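Local coordinates for protein Agap007691-pb (Anopheles gambiae, PDB 5C98) that is of unknown function but belongs to the serpin family, whose members typically inhibit serine proteases, at residues T287-T292 with N319-H324; A212-C217 with K225-P230; G92-A97 with V177-A182. All blocks are in the same frame, centred on the assembly; numbering follows the deposited sequence.

Interaction 1 of 3, residues T287-T292 with N319-H324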
ATOM      1  N   THR A 287      -4.597  -0.068   7.773  1.00 16.69           N
ATOM      2  CA  THR A 287      -5.741  -0.707   7.149  1.00 18.72           C
ATOM      3  C   THR A 287      -5.748  -2.180   7.510  1.00 19.37           C
ATOM      4  O   THR A 287      -4.795  -2.706   8.090  1.00 18.92           O
ATOM      5  CB  THR A 287      -5.714  -0.532   5.631  1.00 17.31           C
ATOM      6  OG1 THR A 287      -4.507  -1.095   5.097  1.00 17.87           O
ATOM      7  CG2 THR A 287      -5.786   0.943   5.269  1.00 18.30           C
ATOM      8  N   ASP A 288      -6.801  -2.879   7.086  1.00 18.40           N
ATOM      9  CA  ASP A 288      -7.074  -4.248   7.511  1.00 18.34           C
ATOM     10  C   ASP A 288      -7.294  -5.100   6.272  1.00 19.81           C
ATOM     11  O   ASP A 288      -8.433  -5.297   5.840  1.00 17.93           O
ATOM     12  CB  ASP A 288      -8.301  -4.272   8.422  1.00 22.10           C
ATOM     13  CG  ASP A 288      -8.507  -5.606   9.105  1.00 25.96           C
ATOM     14  OD1 ASP A 288      -7.839  -6.578   8.729  1.00 21.20           O
ATOM     15  OD2 ASP A 288      -9.354  -5.692  10.035  1.00 32.39           O
ATOM     16  N   PRO A 289      -6.227  -5.629   5.680  1.00 16.70           N
ATOM     17  CA  PRO A 289      -6.392  -6.583   4.573  1.00 16.86           C
ATOM     18  C   PRO A 289      -7.339  -7.723   4.859  1.00 17.55           C
ATOM     19  O   PRO A 289      -7.952  -8.260   3.923  1.00 18.10           O
ATOM     20  CB  PRO A 289      -4.956  -7.078   4.335  1.00 15.49           C
ATOM     21  CG  PRO A 289      -4.099  -5.966   4.784  1.00 15.60           C
ATOM     22  CD  PRO A 289      -4.829  -5.207   5.846  1.00 16.37           C
ATOM     23  N   LYS A 290      -7.429  -8.193   6.097  1.00 18.48           N
ATOM     24  CA  LYS A 290      -8.370  -9.274   6.370  1.00 18.28           C
ATOM     25  C   LYS A 290      -9.792  -8.858   6.009  1.00 20.53           C
ATOM     26  O   LYS A 290     -10.530  -9.610   5.357  1.00 22.45           O
ATOM     27  CB  LYS A 290      -8.270  -9.693   7.835  1.00 19.84           C
ATOM     28  CG  LYS A 290      -9.452 -10.520   8.289  1.00 23.84           C
ATOM     29  CD  LYS A 290      -9.223 -11.116   9.656  1.00 23.25           C
ATOM     30  CE  LYS A 290     -10.497 -11.716  10.167  1.00 24.31           C
ATOM     31  NZ  LYS A 290     -10.337 -12.209  11.568  1.00 31.04           N
ATOM     32  N   GLN A 291     -10.178  -7.641   6.378  1.00 18.49           N
ATOM     33  CA  GLN A 291     -11.504  -7.127   6.038  1.00 18.92           C
ATOM     34  C   GLN A 291     -11.663  -6.915   4.535  1.00 21.23           C
ATOM     35  O   GLN A 291     -12.674  -7.321   3.944  1.00 20.75           O
ATOM     36  CB  GLN A 291     -11.765  -5.828   6.792  1.00 23.17           C
ATOM     37  CG  GLN A 291     -13.020  -5.095   6.384  1.00 39.69           C
ATOM     38  CD  GLN A 291     -13.180  -3.795   7.141  1.00 52.64           C
ATOM     39  OE1 GLN A 291     -12.755  -2.734   6.677  1.00 59.38           O
ATOM     40  NE2 GLN A 291     -13.777  -3.871   8.320  1.00 53.33           N
ATOM     41  N   THR A 292     -10.677  -6.292   3.895  1.00 17.45           N
ATOM     42  CA  THR A 292     -10.788  -5.982   2.467  1.00 17.78           C
ATOM     43  C   THR A 292     -10.776  -7.247   1.618  1.00 18.54           C
ATOM     44  O   THR A 292     -11.577  -7.378   0.687  1.00 20.23           O
ATOM     45  CB  THR A 292      -9.674  -5.027   2.058  1.00 19.30           C
ATOM     46  OG1 THR A 292      -9.733  -3.863   2.906  1.00 21.53           O
ATOM     47  CG2 THR A 292      -9.843  -4.590   0.580  1.00 19.17           C
ATOM     48  N   ASN A 319      -5.060 -15.359  11.824  1.00 17.37           N
ATOM     49  CA  ASN A 319      -5.961 -14.660  12.744  1.00 17.49           C
ATOM     50  C   ASN A 319      -6.093 -13.168  12.475  1.00 19.64           C
ATOM     51  O   ASN A 319      -7.093 -12.568  12.887  1.00 21.74           O
ATOM     52  CB  ASN A 319      -5.528 -14.870  14.197  1.00 18.84           C
ATOM     53  CG  ASN A 319      -5.603 -16.301  14.607  1.00 17.84           C
ATOM     54  OD1 ASN A 319      -4.590 -16.943  14.850  1.00 19.82           O
ATOM     55  ND2 ASN A 319      -6.825 -16.842  14.633  1.00 23.80           N
ATOM     56  N   GLY A 320      -5.138 -12.564  11.776  1.00 18.81           N
ATOM     57  CA  GLY A 320      -5.183 -11.159  11.470  1.00 17.49           C
ATOM     58  C   GLY A 320      -4.125 -10.803  10.460  1.00 16.44           C
ATOM     59  O   GLY A 320      -3.108 -11.498  10.349  1.00 17.42           O
ATOM     60  N   PHE A 321      -4.382  -9.732   9.720  1.00 17.12           N
ATOM     61  CA  PHE A 321      -3.414  -9.191   8.759  1.00 16.17           C
ATOM     62  C   PHE A 321      -3.664  -7.696   8.719  1.00 18.18           C
ATOM     63  O   PHE A 321      -4.721  -7.268   8.250  1.00 17.21           O
ATOM     64  CB  PHE A 321      -3.604  -9.834   7.381  1.00 17.73           C
ATOM     65  CG  PHE A 321      -2.581  -9.417   6.341  1.00 16.07           C
ATOM     66  CD1 PHE A 321      -1.469  -8.657   6.683  1.00 17.51           C
ATOM     67  CD2 PHE A 321      -2.741  -9.789   5.016  1.00 18.02           C
ATOM     68  CE1 PHE A 321      -0.519  -8.275   5.710  1.00 19.72           C
ATOM     69  CE2 PHE A 321      -1.805  -9.393   4.060  1.00 17.14           C
ATOM     70  CZ  PHE A 321      -0.710  -8.649   4.414  1.00 18.73           C
ATOM     71  N   ILE A 322      -2.722  -6.910   9.233  1.00 16.21           N
ATOM     72  CA  ILE A 322      -2.784  -5.456   9.257  1.00 16.61           C
ATOM     73  C   ILE A 322      -1.680  -4.900   8.374  1.00 15.93           C
ATOM     74  O   ILE A 322      -0.542  -5.378   8.415  1.00 16.96           O
ATOM     75  CB  ILE A 322      -2.634  -4.918  10.696  1.00 19.75           C
ATOM     76  CG1 ILE A 322      -3.784  -5.413  11.587  1.00 23.88           C
ATOM     77  CG2 ILE A 322      -2.568  -3.404  10.698  1.00 18.58           C
ATOM     78  CD1 ILE A 322      -5.160  -4.987  11.159  1.00 27.09           C
ATOM     79  N   GLN A 323      -2.014  -3.863   7.619  1.00 13.59           N
ATOM     80  CA  GLN A 323      -1.058  -3.116   6.814  1.00 14.99           C
ATOM     81  C   GLN A 323      -1.001  -1.669   7.275  1.00 14.54           C
ATOM     82  O   GLN A 323      -2.003  -1.093   7.699  1.00 15.29           O
ATOM     83  CB  GLN A 323      -1.413  -3.148   5.332  1.00 15.10           C
ATOM     84  CG  GLN A 323      -0.426  -2.462   4.429  1.00 15.51           C
ATOM     85  CD  GLN A 323      -0.685  -2.737   2.960  1.00 14.56           C
ATOM     86  OE1 GLN A 323      -1.638  -2.230   2.366  1.00 15.34           O
ATOM     87  NE2 GLN A 323       0.168  -3.554   2.362  1.00 13.96           N
ATOM     88  N   HIS A 324       0.184  -1.064   7.191  1.00 14.78           N
ATOM     89  CA  HIS A 324       0.367   0.350   7.489  1.00 15.62           C
ATOM     90  C   HIS A 324       1.272   0.934   6.427  1.00 15.56           C
ATOM     91  O   HIS A 324       2.351   0.394   6.156  1.00 16.60           O
ATOM     92  CB  HIS A 324       0.982   0.526   8.884  1.00 15.67           C
ATOM     93  CG  HIS A 324       0.569   1.775   9.591  1.00 17.24           C
ATOM     94  ND1 HIS A 324       0.258   1.794  10.937  1.00 20.23           N
ATOM     95  CD2 HIS A 324       0.454   3.054   9.167  1.00 17.54           C
ATOM     96  CE1 HIS A 324      -0.037   3.026  11.303  1.00 19.21           C
ATOM     97  NE2 HIS A 324       0.070   3.816  10.247  1.00 20.67           N
TER
HETATM   98  O   HOH W   1      -4.332  -2.830   2.965  1.00 19.04           O
HETATM   99  O   HOH W   2      -6.652  -8.347  10.715  1.00 20.71           O
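Pro289 sets its CG over the centre of one face of the Phe321 ring, 4.0 Å from the ring centroid and 7° off the ring normal, a CH-pi contact. Pro289 CB lies over the same face, nearer one side, and reaches Phe321 CD2 at 3.6 Å. Phe321 CG stands anti to the backbone N (chi1 -176°), and the ring it carries turns this face to the proline. Pro289 and Gln323 cross at about a right angle, while Thr287 and Gln323 run side by side and point the same way. Their backbones form an antiparallel hydrogen-bonded pair: Thr287 N gives a nearly straight bond to Gln323 O (2.8 Å, 171°), and Gln323 N answers to Thr287 O at 3.0 Å from above that carbonyl plane. Water 1 joins the two side-chain ends, lying 2.8 Å from Thr287 OG1 and donating to Gln323 OE1. Beyond Thr287 the strand gives way to helix 289-295. Asp288 is its N-cap, its OD1 accepting weak bonds from Lys290 N and Gln291 N. The same OD1 faces another acceptor, Phe321 O; water 2 donates to Asp288 OD1 at 2.9 Å and accepts from Phe321 N at 2.8 Å. Val46 of helix 43-51 touches Pro289, Phe321 and Gln323; Gln323 OE1 also pairs with Ser42 N, and NE2 with Ser173 OG, consistent with the serpin shutter region. A CH-pi contact, two direct backbone bonds and two water bridges thus seat the helix start on strand 320-328.

Interaction 2 of 3, residues A212-C217 with K225-P230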
ATOM      1  N   ALA A 212       6.858  23.179 -13.566  1.00 28.03           N
ATOM      2  CA  ALA A 212       7.628  21.966 -13.799  1.00 35.73           C
ATOM      3  C   ALA A 212       7.324  21.415 -15.181  1.00 35.22           C
ATOM      4  O   ALA A 212       6.221  21.577 -15.710  1.00 31.06           O
ATOM      5  CB  ALA A 212       7.287  20.905 -12.775  1.00 31.65           C
ATOM      6  N   PHE A 213       8.317  20.736 -15.756  1.00 36.18           N
ATOM      7  CA  PHE A 213       8.177  20.107 -17.061  1.00 26.30           C
ATOM      8  C   PHE A 213       7.825  18.642 -16.811  1.00 36.66           C
ATOM      9  O   PHE A 213       8.681  17.753 -16.787  1.00 37.57           O
ATOM     10  CB  PHE A 213       9.475  20.256 -17.847  1.00 38.81           C
ATOM     11  CG  PHE A 213       9.367  19.828 -19.274  1.00 27.38           C
ATOM     12  CD1 PHE A 213       8.537  20.495 -20.156  1.00 38.79           C
ATOM     13  CD2 PHE A 213      10.127  18.768 -19.747  1.00 40.63           C
ATOM     14  CE1 PHE A 213       8.450  20.102 -21.479  1.00 37.46           C
ATOM     15  CE2 PHE A 213      10.042  18.375 -21.061  1.00 32.95           C
ATOM     16  CZ  PHE A 213       9.203  19.039 -21.928  1.00 34.45           C
ATOM     17  N   VAL A 214       6.530  18.395 -16.609  1.00 28.78           N
ATOM     18  CA  VAL A 214       6.026  17.100 -16.166  1.00 26.48           C
ATOM     19  C   VAL A 214       5.159  16.470 -17.249  1.00 19.32           C
ATOM     20  O   VAL A 214       4.499  17.150 -18.040  1.00 25.22           O
ATOM     21  CB  VAL A 214       5.231  17.192 -14.841  1.00 31.14           C
ATOM     22  CG1 VAL A 214       6.156  17.489 -13.673  1.00 39.22           C
ATOM     23  CG2 VAL A 214       4.105  18.231 -14.945  1.00 26.30           C
ATOM     24  N   ARG A 215       5.124  15.146 -17.241  1.00 21.02           N
ATOM     25  CA  ARG A 215       4.189  14.397 -18.066  1.00 20.30           C
ATOM     26  C   ARG A 215       2.759  14.623 -17.574  1.00 20.87           C
ATOM     27  O   ARG A 215       2.462  14.494 -16.381  1.00 21.09           O
ATOM     28  CB  ARG A 215       4.546  12.916 -17.994  1.00 23.20           C
ATOM     29  CG  ARG A 215       5.814  12.585 -18.765  1.00 25.66           C
ATOM     30  CD  ARG A 215       6.334  11.197 -18.499  1.00 32.58           C
ATOM     31  NE  ARG A 215       5.462  10.133 -18.978  1.00 30.80           N
ATOM     32  CZ  ARG A 215       5.319   9.794 -20.258  1.00 33.68           C
ATOM     33  NH1 ARG A 215       5.948  10.474 -21.214  1.00 35.26           N
ATOM     34  NH2 ARG A 215       4.524   8.780 -20.585  1.00 36.96           N
ATOM     35  N   ARG A 216       1.866  14.955 -18.500  1.00 21.63           N
ATOM     36  CA  ARG A 216       0.512  15.340 -18.153  1.00 18.43           C
ATOM     37  C   ARG A 216      -0.428  14.908 -19.268  1.00 22.93           C
ATOM     38  O   ARG A 216      -0.017  14.724 -20.419  1.00 22.44           O
ATOM     39  CB  ARG A 216       0.413  16.854 -17.962  1.00 18.75           C
ATOM     40  CG  ARG A 216       0.564  17.689 -19.254  1.00 20.52           C
ATOM     41  CD  ARG A 216      -0.746  17.909 -19.986  1.00 26.53           C
ATOM     42  NE  ARG A 216      -0.562  18.708 -21.200  1.00 32.01           N
ATOM     43  CZ  ARG A 216      -0.203  18.209 -22.383  1.00 39.67           C
ATOM     44  NH1 ARG A 216      -0.007  16.905 -22.539  1.00 35.96           N
ATOM     45  NH2 ARG A 216      -0.058  19.010 -23.423  1.00 37.97           N
ATOM     46  N   CYS A 217      -1.698  14.756 -18.920  1.00 20.95           N
ATOM     47  CA  CYS A 217      -2.740  14.619 -19.929  1.00 20.73           C
ATOM     48  C   CYS A 217      -4.096  14.934 -19.322  1.00 22.20           C
ATOM     49  O   CYS A 217      -4.262  15.021 -18.104  1.00 21.35           O
ATOM     50  CB  CYS A 217      -2.754  13.228 -20.565  1.00 23.11           C
ATOM     51  SG  CYS A 217      -3.165  11.878 -19.438  1.00 24.39           S
ATOM     52  N   LYS A 225      -7.870  15.420 -14.765  1.00 15.10           N
ATOM     53  CA  LYS A 225      -6.526  15.777 -15.186  1.00 15.80           C
ATOM     54  C   LYS A 225      -5.534  14.813 -14.551  1.00 15.18           C
ATOM     55  O   LYS A 225      -5.782  14.261 -13.474  1.00 15.00           O
ATOM     56  CB  LYS A 225      -6.187  17.182 -14.710  1.00 16.20           C
ATOM     57  CG  LYS A 225      -6.893  18.295 -15.411  1.00 18.35           C
ATOM     58  CD  LYS A 225      -6.404  19.657 -14.927  1.00 19.89           C
ATOM     59  CE  LYS A 225      -7.054  20.759 -15.691  1.00 20.40           C
ATOM     60  NZ  LYS A 225      -6.614  22.096 -15.222  1.00 23.17           N
ATOM     61  N   VAL A 226      -4.410  14.594 -15.229  1.00 15.86           N
ATOM     62  CA  VAL A 226      -3.392  13.653 -14.773  1.00 16.33           C
ATOM     63  C   VAL A 226      -2.027  14.300 -14.886  1.00 16.39           C
ATOM     64  O   VAL A 226      -1.699  14.878 -15.923  1.00 19.10           O
ATOM     65  CB  VAL A 226      -3.409  12.386 -15.638  1.00 17.71           C
ATOM     66  CG1 VAL A 226      -2.469  11.360 -15.098  1.00 18.87           C
ATOM     67  CG2 VAL A 226      -4.823  11.838 -15.736  1.00 19.39           C
ATOM     68  N   VAL A 227      -1.221  14.175 -13.846  1.00 15.17           N
ATOM     69  CA  VAL A 227       0.204  14.447 -13.938  1.00 15.78           C
ATOM     70  C   VAL A 227       0.949  13.262 -13.341  1.00 16.18           C
ATOM     71  O   VAL A 227       0.490  12.641 -12.380  1.00 17.28           O
ATOM     72  CB  VAL A 227       0.629  15.746 -13.214  1.00 17.25           C
ATOM     73  CG1 VAL A 227       0.098  16.997 -13.915  1.00 21.25           C
ATOM     74  CG2 VAL A 227       0.258  15.706 -11.730  1.00 23.38           C
ATOM     75  N   ASP A 228       2.085  12.929 -13.911  1.00 17.66           N
ATOM     76  CA  ASP A 228       2.948  11.879 -13.359  1.00 16.16           C
ATOM     77  C   ASP A 228       4.169  12.576 -12.773  1.00 19.52           C
ATOM     78  O   ASP A 228       4.984  13.138 -13.511  1.00 24.29           O
ATOM     79  CB  ASP A 228       3.327  10.859 -14.432  1.00 18.03           C
ATOM     80  CG  ASP A 228       3.561   9.466 -13.869  1.00 25.27           C
ATOM     81  OD1 ASP A 228       3.710   9.318 -12.627  1.00 23.65           O
ATOM     82  OD2 ASP A 228       3.599   8.513 -14.681  1.00 26.51           O
ATOM     83  N   MET A 229       4.257  12.580 -11.440  1.00 16.23           N
ATOM     84  CA  MET A 229       5.241  13.346 -10.692  1.00 18.05           C
ATOM     85  C   MET A 229       6.366  12.413 -10.270  1.00 19.78           C
ATOM     86  O   MET A 229       6.172  11.598  -9.354  1.00 18.68           O
ATOM     87  CB  MET A 229       4.589  13.958  -9.460  1.00 21.13           C
ATOM     88  CG  MET A 229       3.595  15.051  -9.834  1.00 21.45           C
ATOM     89  SD  MET A 229       2.877  15.827  -8.398  1.00 23.34           S
ATOM     90  CE  MET A 229       4.312  16.543  -7.607  1.00 47.96           C
ATOM     91  N   PRO A 230       7.530  12.473 -10.886  1.00 17.93           N
ATOM     92  CA  PRO A 230       8.562  11.487 -10.563  1.00 18.04           C
ATOM     93  C   PRO A 230       9.231  11.732  -9.226  1.00 19.47           C
ATOM     94  O   PRO A 230       9.415  12.861  -8.778  1.00 17.65           O
ATOM     95  CB  PRO A 230       9.594  11.663 -11.688  1.00 20.36           C
ATOM     96  CG  PRO A 230       9.411  13.060 -12.150  1.00 28.62           C
ATOM     97  CD  PRO A 230       7.944  13.393 -11.958  1.00 20.97           C
TER
HETATM   98  O   HOH W   3       6.752  13.876 -15.359  1.00 27.80           O
HETATM   99  O   HOH W   4       4.777   8.453 -17.008  1.00 34.27           O
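Cys217 SG meets Val226 CB at 3.8 Å because chi1 of 65° sets the sulfur between the backbone N and the carbonyl carbon; Val226 CG2 also borders the sulfur. On the opposite face of the hairpin, Val227 has CG1 beside its backbone N (chi1 -69°), turned to Arg216 CB at 4.1 Å and touching Val214 CG2 more loosely. Cys217 and Val226 pair through both backbone bonds, Cys217 N to Val226 O at 3.0 Å and Val226 N to Cys217 O at 2.9 Å. Farther along, Asp228 N bonds Arg215 O at 2.9 Å, and water 3 bridges Arg215 N and Asp228 O. Water 4 lies in the guanidinium plane, accepting from Arg215 NE at 2.7 Å and donating to Asp228 OD2 at 2.6 Å. Asp228 OD2 also makes a salt bridge with Arg359, and its OD1 bonds Ser238 OG. The strands belong to the serpin beta-sheet B hairpin, where Val226 packs on Leu240 and Leu242 of the next strand. Two direct backbone bonds thus close the Cys217-Val226 end, while near Arg215 one direct bond is supplemented by waters. The opposite charges of Arg215 and Asp228 do not touch (NE to OD2 5.0 Å); with Arg359 also at OD2, the buried carboxylate is probably kept ionised.

Interaction 3 of 3, residues G92-A97 with V177-A182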
ATOM      1  N   GLY A  92      15.749  -0.466  -0.197  1.00 25.67           N
ATOM      2  CA  GLY A  92      16.531   0.341   0.714  1.00 30.66           C
ATOM      3  C   GLY A  92      15.968   1.695   1.068  1.00 24.02           C
ATOM      4  O   GLY A  92      14.938   1.824   1.734  1.00 25.94           O
ATOM      5  N   GLN A  93      16.661   2.727   0.623  1.00 20.82           N
ATOM      6  CA  GLN A  93      16.359   4.100   0.990  1.00 24.71           C
ATOM      7  C   GLN A  93      15.147   4.650   0.256  1.00 27.08           C
ATOM      8  O   GLN A  93      14.654   5.721   0.626  1.00 29.31           O
ATOM      9  CB  GLN A  93      17.558   5.002   0.679  1.00 31.11           C
ATOM     10  CG  GLN A  93      17.749   5.244  -0.810  1.00 33.72           C
ATOM     11  CD  GLN A  93      19.068   5.895  -1.158  1.00 44.45           C
ATOM     12  OE1 GLN A  93      20.122   5.252  -1.138  1.00 40.51           O
ATOM     13  NE2 GLN A  93      19.018   7.180  -1.491  1.00 46.89           N
ATOM     14  N   HIS A  94      14.660   3.959  -0.768  1.00 19.88           N
ATOM     15  CA  HIS A  94      13.646   4.517  -1.639  1.00 21.42           C
ATOM     16  C   HIS A  94      12.228   4.084  -1.283  1.00 19.50           C
ATOM     17  O   HIS A  94      11.287   4.900  -1.299  1.00 19.74           O
ATOM     18  CB  HIS A  94      13.929   4.111  -3.089  1.00 23.20           C
ATOM     19  CG  HIS A  94      15.314   4.418  -3.548  1.00 22.02           C
ATOM     20  ND1 HIS A  94      15.796   5.703  -3.662  1.00 25.81           N
ATOM     21  CD2 HIS A  94      16.320   3.600  -3.932  1.00 27.73           C
ATOM     22  CE1 HIS A  94      17.044   5.663  -4.091  1.00 27.77           C
ATOM     23  NE2 HIS A  94      17.386   4.400  -4.264  1.00 29.80           N
ATOM     24  N   LEU A  95      12.051   2.809  -0.982  1.00 17.94           N
ATOM     25  CA  LEU A  95      10.752   2.239  -0.682  1.00 17.06           C
ATOM     26  C   LEU A  95      11.045   1.042   0.195  1.00 19.52           C
ATOM     27  O   LEU A  95      11.857   0.179  -0.171  1.00 19.65           O
ATOM     28  CB  LEU A  95      10.035   1.808  -1.965  1.00 19.69           C
ATOM     29  CG  LEU A  95       8.607   1.272  -1.781  1.00 17.54           C
ATOM     30  CD1 LEU A  95       7.808   1.483  -3.064  1.00 22.96           C
ATOM     31  CD2 LEU A  95       8.562  -0.175  -1.356  1.00 18.53           C
ATOM     32  N   LYS A  96      10.419   1.009   1.367  1.00 16.25           N
ATOM     33  CA  LYS A  96      10.565  -0.112   2.280  1.00 15.76           C
ATOM     34  C   LYS A  96       9.270  -0.896   2.298  1.00 17.39           C
ATOM     35  O   LYS A  96       8.210  -0.325   2.541  1.00 18.97           O
ATOM     36  CB  LYS A  96      10.923   0.394   3.668  1.00 19.49           C
ATOM     37  CG  LYS A  96      12.345   0.956   3.730  1.00 21.43           C
ATOM     38  CD  LYS A  96      12.729   1.371   5.165  1.00 23.98           C
ATOM     39  CE  LYS A  96      14.050   2.116   5.195  1.00 27.31           C
ATOM     40  NZ  LYS A  96      15.113   1.371   4.486  1.00 31.02           N
ATOM     41  N   ALA A  97       9.352  -2.186   1.993  1.00 14.66           N
ATOM     42  CA  ALA A  97       8.207  -3.097   2.007  1.00 14.66           C
ATOM     43  C   ALA A  97       8.634  -4.278   2.860  1.00 16.67           C
ATOM     44  O   ALA A  97       9.419  -5.124   2.411  1.00 17.25           O
ATOM     45  CB  ALA A  97       7.830  -3.537   0.605  1.00 16.10           C
ATOM     46  N   VAL A 177       6.924   4.782   1.169  1.00 15.71           N
ATOM     47  CA  VAL A 177       7.614   5.448   0.076  1.00 17.82           C
ATOM     48  C   VAL A 177       8.405   6.591   0.698  1.00 19.48           C
ATOM     49  O   VAL A 177       7.813   7.505   1.280  1.00 21.46           O
ATOM     50  CB  VAL A 177       6.610   5.972  -0.960  1.00 17.96           C
ATOM     51  CG1 VAL A 177       7.343   6.786  -2.046  1.00 21.20           C
ATOM     52  CG2 VAL A 177       5.813   4.817  -1.523  1.00 19.56           C
ATOM     53  N   LEU A 178       9.723   6.534   0.582  1.00 19.24           N
ATOM     54  CA  LEU A 178      10.622   7.446   1.272  1.00 20.77           C
ATOM     55  C   LEU A 178      11.418   8.354   0.340  1.00 20.91           C
ATOM     56  O   LEU A 178      11.980   9.349   0.807  1.00 29.96           O
ATOM     57  CB  LEU A 178      11.583   6.650   2.167  1.00 23.61           C
ATOM     58  CG  LEU A 178      10.879   5.702   3.141  1.00 25.51           C
ATOM     59  CD1 LEU A 178      11.880   4.759   3.801  1.00 34.21           C
ATOM     60  CD2 LEU A 178      10.095   6.488   4.177  1.00 26.22           C
ATOM     61  N   THR A 179      11.447   8.065  -0.947  1.00 21.99           N
ATOM     62  CA  THR A 179      12.253   8.858  -1.857  0.50 22.29           C
ATOM     63  C   THR A 179      11.622  10.239  -2.046  1.00 22.67           C
ATOM     64  O   THR A 179      10.394  10.358  -2.105  1.00 21.56           O
ATOM     65  CB  THR A 179      12.340   8.128  -3.197  0.50 24.85           C
ATOM     66  OG1 THR A 179      13.137   6.956  -3.052  0.50 41.09           O
ATOM     67  CG2 THR A 179      12.985   8.968  -4.217  0.50 14.25           C
ATOM     68  N   PRO A 180      12.434  11.295  -2.155  1.00 21.01           N
ATOM     69  CA  PRO A 180      11.865  12.627  -2.389  1.00 23.25           C
ATOM     70  C   PRO A 180      11.367  12.754  -3.818  1.00 22.89           C
ATOM     71  O   PRO A 180      11.834  12.077  -4.735  1.00 22.39           O
ATOM     72  CB  PRO A 180      13.043  13.581  -2.150  1.00 23.48           C
ATOM     73  CG  PRO A 180      14.235  12.771  -2.285  1.00 26.27           C
ATOM     74  CD  PRO A 180      13.896  11.341  -1.976  1.00 23.00           C
ATOM     75  N   LEU A 181      10.432  13.680  -4.013  1.00 21.09           N
ATOM     76  CA  LEU A 181      10.051  14.062  -5.363  1.00 23.27           C
ATOM     77  C   LEU A 181      11.244  14.632  -6.106  1.00 21.64           C
ATOM     78  O   LEU A 181      12.106  15.299  -5.527  1.00 26.02           O
ATOM     79  CB  LEU A 181       8.995  15.164  -5.338  1.00 23.90           C
ATOM     80  CG  LEU A 181       7.564  14.739  -5.083  1.00 26.30           C
ATOM     81  CD1 LEU A 181       6.643  15.964  -5.097  1.00 30.37           C
ATOM     82  CD2 LEU A 181       7.069  13.678  -6.069  1.00 26.49           C
ATOM     83  N   ALA A 182      11.262  14.395  -7.415  1.00 21.43           N
ATOM     84  CA  ALA A 182      12.275  14.978  -8.281  1.00 20.32           C
ATOM     85  C   ALA A 182      11.867  16.342  -8.803  1.00 25.50           C
ATOM     86  O   ALA A 182      12.683  17.028  -9.429  1.00 29.04           O
ATOM     87  CB  ALA A 182      12.543  14.050  -9.471  1.00 26.03           C
TER
HETATM   88  O   HOH W   5      15.320   8.681   0.567  1.00 45.57           O
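His94 O takes N-H groups from two consecutive residues: Leu178 N at 2.9 Å, from above the carbonyl plane with an angle of 162° at the hydrogen, and Thr179 N at 3.2 Å in a weak, bent bond. His94 and Leu95 both face Asp91, as in a classic beta bulge. Thr179 OG1 lies in the plane of the imidazole at its edge and hydrogen-bonds His94 ND1 at 3.0 Å, either atom being a possible donor; Thr179 was deposited in two conformers, so this detail holds for one of them. Gln93 CG sits over the centre of one face of the same ring, 3.3 Å above its plane. On the outer part of the contact the Leu178 side chain crosses that of Lys96 at about a right angle, its CD1 lying 3.7 Å from Lys96 CE and touching CG and CD as well. Lys96 then bends at chi4 (-51°), which places NZ 2.8 Å from Gly92 O, a bond that ties the lysine tip back to the preceding loop. Water 5 donates to Gln93 O at 3.0 Å and more weakly to Leu178 O. Leu95 and Val177 form a non-hydrogen-bonded antiparallel pair on the inner side, CD1 to CG2 at 4.2 Å. There Leu95 rests on Leu89 of helix 75-89 and Leu367 of strand 366-372, and Val177 on Leu327 and Gln368. The contact thus lies where strand 95-104 begins and strand 169-177 ends in serpin beta-sheet A, with strand 320-328 bordering the second of these strands.

Along the chain the contacts close in the order interaction 3, interaction 2, interaction 1. Interactions 2 and 3 have centres about 19 Å apart and touch directly: Pro230 O and Ala182 N form a probable hydrogen bond, and Met229 packs on Leu181. The loop leaving sheet A at the end of strand 169-177 is thereby joined to the sheet B hairpin. Interaction 1 lies about 23 Å from interaction 3, centre to centre, on the other side of the chain's centre; strands 169-177 and 320-328, adjacent and parallel, connect them. Interactions 1 and 2 are farthest apart, at about 33 Å between centres. Together they span sheets A and B of one serpin domain.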